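Local structure of amidohydrolase 3 domain-containing protein (Pyrococcus furiosus, 3ICJ) at residues Cys36-Asn42 with Ser56-Asn62; Tyr46-Val52 with Arg499-Lys503; Leu107-Glu112 with His222-Ala227; Met113-Arg117 with Glu127-Lys131; Ser375-Asp379 with Trp416-Leu420. The protein is an uncharacterised two-zinc protein of the amidohydrolase family that probably hydrolyses carbon-nitrogen bonds other than peptide bonds. All coordinates share one frame; numbering follows the deposited sequence. Where two conformers were deposited one is given.

Contact 1: Cys36-Asn42 with Ser56-Asn62; sequences CMKALIN and SGLVISN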
# COMPACT_ATOMS: atom_id res chain seq x y z
N CYS A 36 -6.94 29.05 13.10
CA CYS A 36 -6.53 28.07 14.16
C CYS A 36 -5.02 27.99 14.33
O CYS A 36 -4.30 27.55 13.43
CB CYS A 36 -7.09 26.68 13.86
SG CYS A 36 -8.64 26.36 14.71
N MET A 37 -4.54 28.44 15.50
CA MET A 37 -3.14 28.32 15.88
C MET A 37 -3.03 27.50 17.17
O MET A 37 -3.80 27.71 18.11
CB MET A 37 -2.47 29.70 16.06
CG MET A 37 -0.99 29.60 16.47
SD MET A 37 -0.28 30.97 17.42
CE MET A 37 0.80 31.68 16.20
N LYS A 38 -2.10 26.55 17.19
CA LYS A 38 -1.76 25.81 18.41
C LYS A 38 -0.26 25.68 18.67
O LYS A 38 0.54 25.51 17.75
CB LYS A 38 -2.47 24.44 18.50
CG LYS A 38 -2.34 23.53 17.29
CD LYS A 38 -3.30 22.33 17.39
CE LYS A 38 -4.76 22.77 17.30
NZ LYS A 38 -5.70 21.66 17.61
N ALA A 39 0.10 25.80 19.95
CA ALA A 39 1.44 25.52 20.39
C ALA A 39 1.42 24.27 21.27
O ALA A 39 0.68 24.19 22.24
CB ALA A 39 2.02 26.73 21.16
N LEU A 40 2.20 23.27 20.87
CA LEU A 40 2.44 22.07 21.69
C LEU A 40 3.72 22.34 22.46
O LEU A 40 4.78 22.53 21.86
CB LEU A 40 2.60 20.82 20.81
CG LEU A 40 1.67 20.65 19.60
CD1 LEU A 40 2.13 19.47 18.77
CD2 LEU A 40 0.24 20.46 20.05
N ILE A 41 3.63 22.37 23.79
CA ILE A 41 4.77 22.77 24.65
C ILE A 41 5.08 21.71 25.72
O ILE A 41 4.32 20.74 25.85
CB ILE A 41 4.53 24.16 25.31
CG1 ILE A 41 3.27 24.16 26.19
CG2 ILE A 41 4.42 25.27 24.25
CD1 ILE A 41 3.33 25.20 27.25
N ASN A 42 6.18 21.88 26.46
CA ASN A 42 6.53 21.02 27.61
C ASN A 42 6.56 19.50 27.28
O ASN A 42 6.07 18.65 28.03
CB ASN A 42 5.63 21.37 28.83
CG ASN A 42 6.09 20.72 30.13
OD1 ASN A 42 7.29 20.58 30.38
ND2 ASN A 42 5.13 20.35 30.98
N SER A 56 11.57 21.26 21.99
CA SER A 56 10.63 21.16 23.12
C SER A 56 9.30 21.89 22.90
O SER A 56 8.38 21.75 23.71
CB SER A 56 11.30 21.61 24.43
OG SER A 56 11.77 22.94 24.33
N GLY A 57 9.19 22.65 21.81
CA GLY A 57 7.95 23.38 21.50
C GLY A 57 7.67 23.46 20.01
O GLY A 57 8.59 23.62 19.21
N LEU A 58 6.39 23.37 19.64
CA LEU A 58 5.99 23.42 18.24
C LEU A 58 4.79 24.31 18.07
O LEU A 58 3.74 24.07 18.69
CB LEU A 58 5.66 22.01 17.73
CG LEU A 58 5.61 21.80 16.22
CD1 LEU A 58 6.99 21.90 15.62
CD2 LEU A 58 4.98 20.43 15.91
N VAL A 59 4.93 25.35 17.25
CA VAL A 59 3.79 26.19 16.88
C VAL A 59 3.28 25.84 15.48
O VAL A 59 4.04 25.80 14.51
CB VAL A 59 4.12 27.71 16.96
CG1 VAL A 59 2.86 28.54 16.69
CG2 VAL A 59 4.68 28.06 18.32
N ILE A 60 1.97 25.61 15.40
CA ILE A 60 1.28 25.22 14.19
C ILE A 60 0.20 26.24 13.87
O ILE A 60 -0.51 26.69 14.77
CB ILE A 60 0.64 23.82 14.39
CG1 ILE A 60 1.73 22.75 14.50
CG2 ILE A 60 -0.31 23.48 13.26
CD1 ILE A 60 1.36 21.64 15.46
N SER A 61 0.09 26.64 12.60
CA SER A 61 -1.06 27.43 12.17
C SER A 61 -1.39 27.19 10.72
O SER A 61 -0.49 27.11 9.87
CB SER A 61 -0.88 28.93 12.45
OG SER A 61 0.14 29.50 11.65
N ASN A 62 -2.70 27.08 10.45
CA ASN A 62 -3.24 26.77 9.12
C ASN A 62 -2.65 25.45 8.57
O ASN A 62 -2.36 25.31 7.37
CB ASN A 62 -3.06 27.96 8.16
CG ASN A 62 -3.88 29.19 8.60
OD1 ASN A 62 -5.10 29.22 8.44
ND2 ASN A 62 -3.20 30.21 9.13
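Leu40 CD1 meets two side chains of the neighbouring strand at once, with Ile60 CD1 4.0 Å and Leu58 CD2 4.2 Å away. Leu40 and Leu58 face each other as an antiparallel hydrogen-bonded pair, and their side chains run alongside each other in the same direction. Ile60, one hydrogen-bonded pair further along, comes in at a slant: its chi1 of -69° sets CG1 anti to the carbonyl carbon, and CD1 extends from there to the end of Leu40. Behind these three, Leu40 N bonds to Leu58 O at 2.8 Å and Leu58 N returns to Leu40 O at 2.9 Å. Ile60 N and Lys38 O continue the ladder at 2.8 Å. The strands, 168° apart in direction, are the inner two of a mixed four-stranded sheet, with strand 84-87 beyond 37-41 and strand 64-69 beyond 57-61. Tyr494 of strand 494-497 packs on Leu40, Ile60 and Lys38. The other face carries Met37, Ala39 and Val59 beneath helix 71-81. There Met37, bent at chi3, brings CE to 3.8 Å from Val59 CG1, while Val59 CG2 lies 4.1 Å from Ala39 CB.

Contact 2: Tyr46-Val52 with Arg499-Lys503; sequences YTSFSPV and RDPLK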
# COMPACT_ATOMS: atom_id res chain seq x y z
N TYR A 46 10.14 15.27 17.99
CA TYR A 46 11.06 14.94 16.89
C TYR A 46 10.61 15.66 15.62
O TYR A 46 9.50 15.48 15.16
CB TYR A 46 11.13 13.42 16.63
CG TYR A 46 11.80 12.65 17.75
CD1 TYR A 46 13.19 12.51 17.79
CD2 TYR A 46 11.04 12.09 18.76
CE1 TYR A 46 13.80 11.81 18.83
CE2 TYR A 46 11.62 11.38 19.79
CZ TYR A 46 13.01 11.26 19.83
OH TYR A 46 13.59 10.57 20.85
N THR A 47 11.49 16.49 15.09
CA THR A 47 11.20 17.16 13.84
C THR A 47 11.79 16.40 12.66
O THR A 47 11.40 16.63 11.52
CB THR A 47 11.74 18.58 13.82
OG1 THR A 47 13.15 18.54 14.02
CG2 THR A 47 11.05 19.44 14.92
N SER A 48 12.72 15.48 12.94
CA SER A 48 13.47 14.77 11.91
C SER A 48 14.14 13.54 12.51
O SER A 48 14.47 13.54 13.70
CB SER A 48 14.54 15.69 11.30
OG SER A 48 15.23 15.00 10.27
N PHE A 49 14.31 12.48 11.70
CA PHE A 49 15.05 11.27 12.12
C PHE A 49 16.32 11.07 11.28
O PHE A 49 17.08 10.13 11.52
CB PHE A 49 14.17 10.00 12.08
CG PHE A 49 13.06 9.99 13.10
CD1 PHE A 49 13.34 9.80 14.46
CD2 PHE A 49 11.74 10.17 12.71
CE1 PHE A 49 12.29 9.80 15.42
CE2 PHE A 49 10.70 10.17 13.66
CZ PHE A 49 10.98 9.98 15.01
N SER A 50 16.54 11.93 10.29
CA SER A 50 17.77 11.85 9.50
C SER A 50 18.28 13.25 9.12
O SER A 50 17.90 13.77 8.07
CB SER A 50 17.58 10.96 8.27
OG SER A 50 18.79 10.84 7.52
N PRO A 51 19.12 13.86 9.97
CA PRO A 51 19.55 13.37 11.29
C PRO A 51 18.49 13.61 12.38
O PRO A 51 17.58 14.41 12.19
CB PRO A 51 20.80 14.22 11.57
CG PRO A 51 20.46 15.55 10.94
CD PRO A 51 19.65 15.22 9.69
N VAL A 52 18.60 12.89 13.50
CA VAL A 52 17.65 13.05 14.62
C VAL A 52 17.71 14.48 15.15
O VAL A 52 18.80 14.98 15.46
CB VAL A 52 17.96 12.06 15.77
CG1 VAL A 52 17.17 12.43 17.02
CG2 VAL A 52 17.64 10.63 15.35
N ARG A 499 5.38 6.96 25.05
CA ARG A 499 6.77 6.50 25.15
C ARG A 499 7.65 7.11 24.05
O ARG A 499 7.14 7.49 23.00
CB ARG A 499 6.84 4.97 25.07
CG ARG A 499 6.10 4.38 23.87
CD ARG A 499 6.67 3.06 23.35
NE ARG A 499 5.85 2.51 22.26
CZ ARG A 499 5.96 2.84 20.97
NH1 ARG A 499 5.16 2.28 20.07
NH2 ARG A 499 6.85 3.74 20.58
N ASP A 500 8.95 7.20 24.32
CA ASP A 500 9.94 7.62 23.32
C ASP A 500 9.95 6.63 22.15
O ASP A 500 10.20 5.44 22.35
CB ASP A 500 11.35 7.66 23.93
CG ASP A 500 12.34 8.47 23.10
OD1 ASP A 500 13.36 8.89 23.67
OD2 ASP A 500 12.11 8.70 21.89
N PRO A 501 9.69 7.14 20.92
CA PRO A 501 9.77 6.26 19.76
C PRO A 501 11.18 5.76 19.43
O PRO A 501 11.30 4.81 18.68
CB PRO A 501 9.19 7.13 18.62
CG PRO A 501 9.37 8.55 19.06
CD PRO A 501 9.18 8.48 20.56
N LEU A 502 12.23 6.38 20.00
CA LEU A 502 13.60 5.90 19.78
C LEU A 502 14.11 4.83 20.77
O LEU A 502 15.19 4.27 20.58
CB LEU A 502 14.59 7.07 19.69
CG LEU A 502 14.62 7.79 18.33
CD1 LEU A 502 15.77 8.77 18.26
CD2 LEU A 502 14.73 6.81 17.19
N LYS A 503 13.32 4.53 21.81
CA LYS A 503 13.69 3.54 22.84
C LYS A 503 13.41 2.07 22.49
O LYS A 503 12.46 1.75 21.77
CB LYS A 503 13.04 3.90 24.18
CG LYS A 503 14.00 4.23 25.32
CD LYS A 503 15.09 5.24 24.95
CE LYS A 503 16.24 5.16 25.96
NZ LYS A 503 17.42 6.00 25.58
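Leu502 CD1 is the middle of a small apolar cluster. Tyr46 CE1 lies 3.7 Å from it, and Val52 CG2 comes up tip to tip at 3.9 Å. Leu502 CG in turn faces Phe49 CE1 at 4.2 Å. The Leu502 chi1 of -79° holds CG beside its own backbone N, and both CG and CD1 are within touch of the tyrosine. Phe49 CE1 also stands over one face of the Tyr46 ring, displaced toward the rim, so the ring is packed by a residue of its own segment as well as by the distant one. Across the ring from CE1, Pro501 CG approaches Tyr46 CE2 at 3.7 Å. Leu467 of helix 463-477 touches both Phe49 and Leu502, and Phe92 of strand 92-102 backs Asp500 and Pro501.

The polar edge begins where the ring ends. Tyr46 OH donates to the syn lone pair of Asp500 OD2 at 2.6 Å, with ring and carboxylate planes 36° apart. The same oxygen takes Leu502 N at 3.0 Å from well above the carboxylate plane, which makes an Asx turn within the type I turn from Asp500 to Lys503. Two donors on OD2 probably fix the rotation of the carboxylate, and would favour its charged form. One short bond thus ties the turn at the end of the modelled chain to a strand near its beginning, and the carboxylate is likely to polarise the phenol O-H.

Contact 3: Leu107-Glu112 with His222-Ala227; sequences LGMSLE and HYIESA
A bend at chi2 (93°) turns the carboxylate of Glu112 toward His222 and Ser226, while a chi1 of -66° sets Tyr223 CG anti to the carbonyl carbon, directing the ring to Met109 and Glu112. His222 ND1 donates to Glu112 OE1 at 2.8 Å. The oxygen lies in the imidazole plane, but the nitrogen sits above the carboxylate plane, and the bond is well bent. Glu112 OE1 also comes to the edge of the Tyr223 ring, 3.3 Å from CD1. Ser226 OG is 3.0 Å from Glu112 OE2.

The helices cross at 82°, and Gly108 makes the close approach possible: its CA is 3.2 Å from Tyr223 O in a CA-H...O contact, where a beta carbon would collide with that oxygen. In the amidohydrolase barrel helix 104-112 follows strand 92-102, which holds the zinc ligand His101, with His103 just past its end, and helix 217-233 leads into the neighbouring parallel strand 236-244. In the conformer of Met109 described here, CG rests over the Tyr223 ring, 3.6 Å from its centroid, a CH-pi contact. Cutting Tyr223 back to an alanine is likely to open a gap beside Met109 and Glu112 at the crossing. Toward the metal site Leu107 CD2 packs on Ala227 CB at 3.8 Å, and the Leu107 side chain is about 6 Å from that of His103.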
# COMPACT_ATOMS: atom_id res chain seq x y z
N LEU A 107 -8.04 -2.50 1.09
CA LEU A 107 -7.94 -2.51 2.55
C LEU A 107 -9.33 -2.38 3.17
O LEU A 107 -9.67 -3.13 4.08
CB LEU A 107 -7.01 -1.42 3.11
CG LEU A 107 -6.98 -1.22 4.65
CD1 LEU A 107 -6.64 -2.51 5.45
CD2 LEU A 107 -6.02 -0.07 5.04
N GLY A 108 -10.14 -1.45 2.67
CA GLY A 108 -11.53 -1.31 3.12
C GLY A 108 -12.41 -2.54 2.95
O GLY A 108 -13.18 -2.89 3.86
N MET A 109 -12.31 -3.19 1.77
CA MET A 109 -13.02 -4.44 1.48
C MET A 109 -12.63 -5.49 2.53
O MET A 109 -13.49 -6.20 3.07
CB MET A 109 -12.69 -4.96 0.05
CG MET A 109 -13.05 -4.04 -1.15
SD MET A 109 -12.47 -4.55 -2.81
CE MET A 109 -12.58 -3.04 -3.77
N SER A 110 -11.32 -5.56 2.82
CA SER A 110 -10.76 -6.56 3.74
C SER A 110 -11.23 -6.39 5.19
O SER A 110 -11.49 -7.39 5.88
CB SER A 110 -9.24 -6.55 3.68
OG SER A 110 -8.81 -7.16 2.47
N LEU A 111 -11.35 -5.15 5.64
CA LEU A 111 -11.88 -4.84 6.98
C LEU A 111 -13.37 -5.20 7.14
O LEU A 111 -13.81 -5.56 8.23
CB LEU A 111 -11.65 -3.35 7.32
CG LEU A 111 -10.18 -2.94 7.39
CD1 LEU A 111 -10.00 -1.40 7.25
CD2 LEU A 111 -9.49 -3.48 8.63
N GLU A 112 -14.13 -5.08 6.04
CA GLU A 112 -15.57 -5.41 6.01
C GLU A 112 -15.89 -6.89 5.86
O GLU A 112 -17.02 -7.29 6.13
CB GLU A 112 -16.25 -4.69 4.84
CG GLU A 112 -17.08 -3.48 5.21
CD GLU A 112 -16.30 -2.20 5.13
OE1 GLU A 112 -16.63 -1.36 4.27
OE2 GLU A 112 -15.34 -2.03 5.92
N HIS A 222 -17.38 3.95 0.85
CA HIS A 222 -17.45 3.26 2.12
C HIS A 222 -16.15 2.50 2.44
O HIS A 222 -15.61 2.61 3.55
CB HIS A 222 -18.66 2.33 2.15
CG HIS A 222 -19.01 1.85 3.52
ND1 HIS A 222 -18.37 0.79 4.12
CD2 HIS A 222 -19.91 2.31 4.42
CE1 HIS A 222 -18.87 0.60 5.32
NE2 HIS A 222 -19.81 1.51 5.53
N TYR A 223 -15.64 1.74 1.47
CA TYR A 223 -14.35 1.04 1.61
C TYR A 223 -13.22 1.99 1.94
O TYR A 223 -12.43 1.75 2.86
CB TYR A 223 -14.01 0.23 0.34
CG TYR A 223 -14.98 -0.93 0.09
CD1 TYR A 223 -15.54 -1.62 1.17
CD2 TYR A 223 -15.33 -1.32 -1.20
CE1 TYR A 223 -16.42 -2.68 0.97
CE2 TYR A 223 -16.21 -2.39 -1.41
CZ TYR A 223 -16.75 -3.05 -0.32
OH TYR A 223 -17.62 -4.10 -0.48
N ILE A 224 -13.14 3.08 1.19
CA ILE A 224 -12.10 4.05 1.38
C ILE A 224 -12.20 4.70 2.76
O ILE A 224 -11.19 4.85 3.44
CB ILE A 224 -12.08 5.11 0.24
CG1 ILE A 224 -11.65 4.44 -1.07
CG2 ILE A 224 -11.15 6.28 0.59
CD1 ILE A 224 -12.01 5.22 -2.34
N GLU A 225 -13.42 5.05 3.18
CA GLU A 225 -13.62 5.59 4.53
C GLU A 225 -13.27 4.62 5.67
O GLU A 225 -12.71 5.05 6.70
CB GLU A 225 -15.02 6.16 4.73
CG GLU A 225 -15.24 7.49 4.02
CD GLU A 225 -16.62 8.09 4.28
OE1 GLU A 225 -16.70 9.21 4.84
OE2 GLU A 225 -17.62 7.45 3.90
N SER A 226 -13.59 3.33 5.51
CA SER A 226 -13.17 2.30 6.49
C SER A 226 -11.65 2.16 6.60
O SER A 226 -11.13 2.07 7.72
CB SER A 226 -13.77 0.92 6.19
OG SER A 226 -15.18 0.99 6.09
N ALA A 227 -10.95 2.10 5.45
CA ALA A 227 -9.48 2.10 5.40
C ALA A 227 -8.86 3.32 6.06
O ALA A 227 -7.89 3.21 6.81
CB ALA A 227 -8.98 2.00 3.95

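Contact 4: Met113-Arg117 with Glu127-Lys131; sequences MVDLR and ERVKK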
# COMPACT_ATOMS: atom_id res chain seq x y z
N MET A 113 -14.93 -7.69 5.41
CA MET A 113 -15.18 -9.08 5.06
C MET A 113 -15.56 -9.90 6.28
O MET A 113 -15.12 -9.62 7.40
CB MET A 113 -13.96 -9.71 4.37
CG MET A 113 -13.82 -9.35 2.90
SD MET A 113 -12.86 -10.54 1.96
CE MET A 113 -11.22 -10.24 2.53
N VAL A 114 -16.42 -10.89 6.06
CA VAL A 114 -16.77 -11.83 7.13
C VAL A 114 -15.59 -12.78 7.36
O VAL A 114 -15.13 -13.43 6.42
CB VAL A 114 -18.08 -12.61 6.81
CG1 VAL A 114 -18.33 -13.70 7.86
CG2 VAL A 114 -19.28 -11.66 6.74
N ASP A 115 -15.11 -12.83 8.60
CA ASP A 115 -14.00 -13.70 9.02
C ASP A 115 -14.45 -15.15 9.28
O ASP A 115 -15.17 -15.42 10.26
CB ASP A 115 -13.35 -13.10 10.28
CG ASP A 115 -11.97 -13.70 10.58
OD1 ASP A 115 -11.58 -14.72 9.98
OD2 ASP A 115 -11.28 -13.13 11.45
N LEU A 116 -14.01 -16.07 8.42
CA LEU A 116 -14.41 -17.49 8.49
C LEU A 116 -13.26 -18.44 8.85
O LEU A 116 -13.36 -19.65 8.60
CB LEU A 116 -15.05 -17.96 7.17
CG LEU A 116 -16.32 -17.31 6.62
CD1 LEU A 116 -16.67 -17.90 5.24
CD2 LEU A 116 -17.50 -17.45 7.59
N ARG A 117 -12.18 -17.91 9.41
CA ARG A 117 -11.03 -18.73 9.80
C ARG A 117 -11.36 -19.55 11.05
O ARG A 117 -11.89 -19.02 12.03
CB ARG A 117 -9.79 -17.87 10.05
CG ARG A 117 -9.18 -17.28 8.78
CD ARG A 117 -8.07 -16.30 9.10
NE ARG A 117 -8.57 -15.04 9.63
CZ ARG A 117 -7.82 -14.13 10.25
NH1 ARG A 117 -6.52 -14.33 10.42
NH2 ARG A 117 -8.38 -13.01 10.71
N GLU A 127 -24.10 -19.48 9.67
CA GLU A 127 -24.40 -18.47 10.71
C GLU A 127 -23.53 -17.22 10.64
O GLU A 127 -24.02 -16.10 10.82
CB GLU A 127 -24.30 -19.07 12.13
CG GLU A 127 -25.63 -19.21 12.86
CD GLU A 127 -26.34 -20.52 12.54
OE1 GLU A 127 -26.75 -20.72 11.38
OE2 GLU A 127 -26.50 -21.35 13.47
N ARG A 128 -22.23 -17.42 10.41
CA ARG A 128 -21.28 -16.31 10.36
C ARG A 128 -21.50 -15.44 9.12
O ARG A 128 -21.43 -14.22 9.20
CB ARG A 128 -19.84 -16.81 10.42
CG ARG A 128 -19.46 -17.42 11.76
CD ARG A 128 -18.58 -16.52 12.61
NE ARG A 128 -17.16 -16.69 12.27
CZ ARG A 128 -16.37 -17.61 12.81
NH1 ARG A 128 -15.10 -17.67 12.42
NH2 ARG A 128 -16.82 -18.47 13.72
N VAL A 129 -21.81 -16.09 7.99
CA VAL A 129 -22.12 -15.40 6.73
C VAL A 129 -23.41 -14.58 6.87
O VAL A 129 -23.44 -13.41 6.47
CB VAL A 129 -22.16 -16.37 5.51
CG1 VAL A 129 -22.48 -15.63 4.22
CG2 VAL A 129 -20.84 -17.06 5.33
N LYS A 130 -24.44 -15.17 7.47
CA LYS A 130 -25.72 -14.49 7.70
C LYS A 130 -25.58 -13.22 8.54
O LYS A 130 -26.39 -12.30 8.40
CB LYS A 130 -26.74 -15.43 8.36
CG LYS A 130 -27.58 -16.25 7.39
CD LYS A 130 -28.48 -17.21 8.16
CE LYS A 130 -29.27 -18.13 7.22
NZ LYS A 130 -30.03 -19.17 7.97
N LYS A 131 -24.56 -13.16 9.40
CA LYS A 131 -24.30 -11.99 10.24
C LYS A 131 -23.53 -10.86 9.53
O LYS A 131 -23.12 -9.90 10.18
CB LYS A 131 -23.56 -12.38 11.53
CG LYS A 131 -24.40 -13.07 12.57
CD LYS A 131 -23.64 -13.17 13.89
CE LYS A 131 -24.57 -13.41 15.06
NZ LYS A 131 -25.10 -14.80 15.06
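Strand 114-115, helix 122-130 and strand 137-142 form a beta-alpha-beta unit, and Arg128 of the helix joins it to the first strand by gripping the carbonyl of Asp115. NE and NH1 each reach Asp115 O at 3.1 Å, side-on, with the oxygen practically in the guanidinium plane. NE comes almost straight down the C=O direction, whereas NH1 stands 31° off the carbonyl plane. Bends at chi2 (-105°) and chi3 (-86°) turn the end of the chain to the carbonyl.

Nearer the helix the contact is mostly apolar. Leu116 CD2 touches Arg128 CB at 3.7 Å, the two side chains running past one another head to tail, and also meets Val129 CG2 at 4.1 Å. Val114 CG1 lies against the helix backbone, 3.4 Å from Arg128 O. The Asp115 carboxylate turns to Arg117 instead: OD1 takes NE and OD2 takes NH2, each at 3.0 Å, and OD1 also accepts Arg117 N from its other face in an Asx turn.

A methionine in place of Arg128 is likely to leave Asp115 O without these two donors and Glu124, which pairs with Arg128 NH2, without its mate. With NE and NH1 on a neutral carbonyl and NH2 on Glu124, the guanidinium is held against rotation, and its charge probably polarises the Asp115 peptide.

Contact 5: Ser375-Asp379 with Trp416-Leu420; sequences SLVRD and WAYRL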
# COMPACT_ATOMS: atom_id res chain seq x y z
N SER A 375 12.17 -6.21 -5.01
CA SER A 375 12.40 -7.30 -4.05
C SER A 375 13.75 -7.97 -4.24
O SER A 375 14.45 -8.25 -3.26
CB SER A 375 11.28 -8.33 -4.14
OG SER A 375 10.02 -7.70 -3.98
N LEU A 376 14.11 -8.24 -5.50
CA LEU A 376 15.47 -8.72 -5.81
C LEU A 376 16.29 -7.70 -6.59
O LEU A 376 15.95 -7.35 -7.73
CB LEU A 376 15.41 -10.04 -6.58
CG LEU A 376 14.47 -11.10 -5.98
CD1 LEU A 376 14.30 -12.28 -6.91
CD2 LEU A 376 14.99 -11.56 -4.63
N VAL A 377 17.36 -7.21 -5.97
CA VAL A 377 18.27 -6.27 -6.64
C VAL A 377 19.68 -6.84 -6.61
O VAL A 377 20.24 -7.13 -5.54
CB VAL A 377 18.25 -4.86 -5.99
CG1 VAL A 377 19.23 -3.94 -6.70
CG2 VAL A 377 16.84 -4.27 -6.00
N ARG A 378 20.25 -7.03 -7.80
CA ARG A 378 21.62 -7.52 -7.92
C ARG A 378 22.63 -6.40 -7.65
O ARG A 378 22.33 -5.21 -7.84
CB ARG A 378 21.85 -8.10 -9.33
CG ARG A 378 20.80 -9.12 -9.78
CD ARG A 378 21.13 -9.74 -11.16
NE ARG A 378 21.48 -8.76 -12.19
CZ ARG A 378 20.67 -8.36 -13.17
NH1 ARG A 378 21.09 -7.46 -14.04
NH2 ARG A 378 19.42 -8.86 -13.28
N ASP A 379 23.83 -6.79 -7.20
CA ASP A 379 24.97 -5.88 -7.04
C ASP A 379 25.22 -5.02 -8.28
O ASP A 379 25.41 -3.81 -8.18
CB ASP A 379 26.25 -6.66 -6.70
CG ASP A 379 26.33 -7.06 -5.23
OD1 ASP A 379 25.34 -6.88 -4.49
OD2 ASP A 379 27.38 -7.58 -4.83
N TRP A 416 20.11 -11.11 -2.82
CA TRP A 416 19.54 -9.96 -3.52
C TRP A 416 18.28 -9.42 -2.84
O TRP A 416 17.81 -8.33 -3.17
CB TRP A 416 19.18 -10.35 -4.96
CG TRP A 416 20.36 -10.85 -5.81
CD1 TRP A 416 21.69 -10.66 -5.58
CD2 TRP A 416 20.26 -11.57 -7.06
NE1 TRP A 416 22.44 -11.25 -6.58
CE2 TRP A 416 21.59 -11.80 -7.51
CE3 TRP A 416 19.19 -12.04 -7.84
CZ2 TRP A 416 21.87 -12.49 -8.70
CZ3 TRP A 416 19.47 -12.73 -9.03
CH2 TRP A 416 20.81 -12.95 -9.44
N ALA A 417 17.74 -10.17 -1.88
CA ALA A 417 16.39 -9.90 -1.39
C ALA A 417 16.29 -8.85 -0.30
O ALA A 417 17.02 -8.92 0.69
CB ALA A 417 15.72 -11.19 -0.93
N TYR A 418 15.35 -7.91 -0.48
CA TYR A 418 14.95 -6.93 0.55
C TYR A 418 16.14 -6.21 1.18
O TYR A 418 16.34 -6.19 2.41
CB TYR A 418 14.03 -7.57 1.62
CG TYR A 418 12.84 -8.30 1.02
CD1 TYR A 418 11.99 -7.66 0.10
CD2 TYR A 418 12.57 -9.62 1.36
CE1 TYR A 418 10.90 -8.34 -0.47
CE2 TYR A 418 11.47 -10.31 0.80
CZ TYR A 418 10.64 -9.66 -0.11
OH TYR A 418 9.56 -10.33 -0.67
N ARG A 419 16.92 -5.61 0.28
CA ARG A 419 18.19 -4.98 0.63
C ARG A 419 17.96 -3.55 1.13
O ARG A 419 18.43 -2.59 0.52
CB ARG A 419 19.10 -5.00 -0.60
CG ARG A 419 19.45 -6.40 -1.05
CD ARG A 419 20.43 -6.39 -2.24
NE ARG A 419 21.79 -6.00 -1.86
CZ ARG A 419 22.82 -6.05 -2.70
NH1 ARG A 419 22.64 -6.46 -3.96
NH2 ARG A 419 24.03 -5.68 -2.30
N LEU A 420 17.24 -3.43 2.25
CA LEU A 420 16.75 -2.15 2.75
C LEU A 420 17.87 -1.17 3.03
O LEU A 420 17.80 -0.01 2.63
CB LEU A 420 15.90 -2.36 4.03
CG LEU A 420 14.75 -3.38 3.93
CD1 LEU A 420 13.93 -3.39 5.21
CD2 LEU A 420 13.86 -3.10 2.75
O HOH W 1 8.30 -9.56 -3.01
O HOH W 2 24.89 -9.66 -7.03
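Leu376 and Ala417 form a single backbone bridge, flanked by a nearly straight bond from Val377 N to Trp416 O (3.0 Å, 171°) and one from Tyr418 N to Ser375 O (2.9 Å). Beside it Arg378 lays its aliphatic chain along the Trp416 indole. CG lies 3.5 Å from the centroid of the six-membered ring, over its centre, in a CH-pi contact. The guanidinium, turned 70° from the indole plane, goes on to salt bridges with Asp352, Asp356 and Asp380. The edge of the indole is tied in by a water that accepts from both Trp416 NE1 and Asp379 N.

Arg419, bent at chi3 (72°), grips Asp379 end-on in a salt bridge whose two nitrogens share one oxygen: NH1 and NH2 are each 2.8 Å from OD1, close to its C-O direction. NH1 also gives a bond to Val377 O at 3.0 Å, so one nitrogen joins a carboxylate and a buried residue's carbonyl. Leu376 CD2 packs on Ala417 CB at 3.8 Å. Ser375 lies against Tyr418 CE1, and a water bridges Ser375 OG to Tyr418 OH, which also bonds to Asp402.

The loop 375-379 follows strand 370-371 and His373, a zinc ligand whose side chain is about 3 Å from that of Ser375. Such loops after the parallel strands surround the metal centre in the amidohydrolase barrel.

Overall arrangement
The two zinc ions, held by His101, His103, carboxylated Lys296, His348, His373 and Asp434, divide the contacts. Contacts 3 and 5 lie on opposite sides of the chain's centre, 32 Å apart between centres: the side chain of Leu107 is about 11 Å from a zinc and that of Ser375 about 8 Å. Segment 113-117 continues from 107-112, and contact 4 falls between the segments of contact 3, centres 16 Å apart, in a separate sheet. Contacts 1 and 2, centres 18 Å apart, interlock along the chain; contact 2 joins a strand near its modelled start to its last residues, with contacts 3, 4 and 5 between. The centres of contacts 1 and 4 are 46 Å apart.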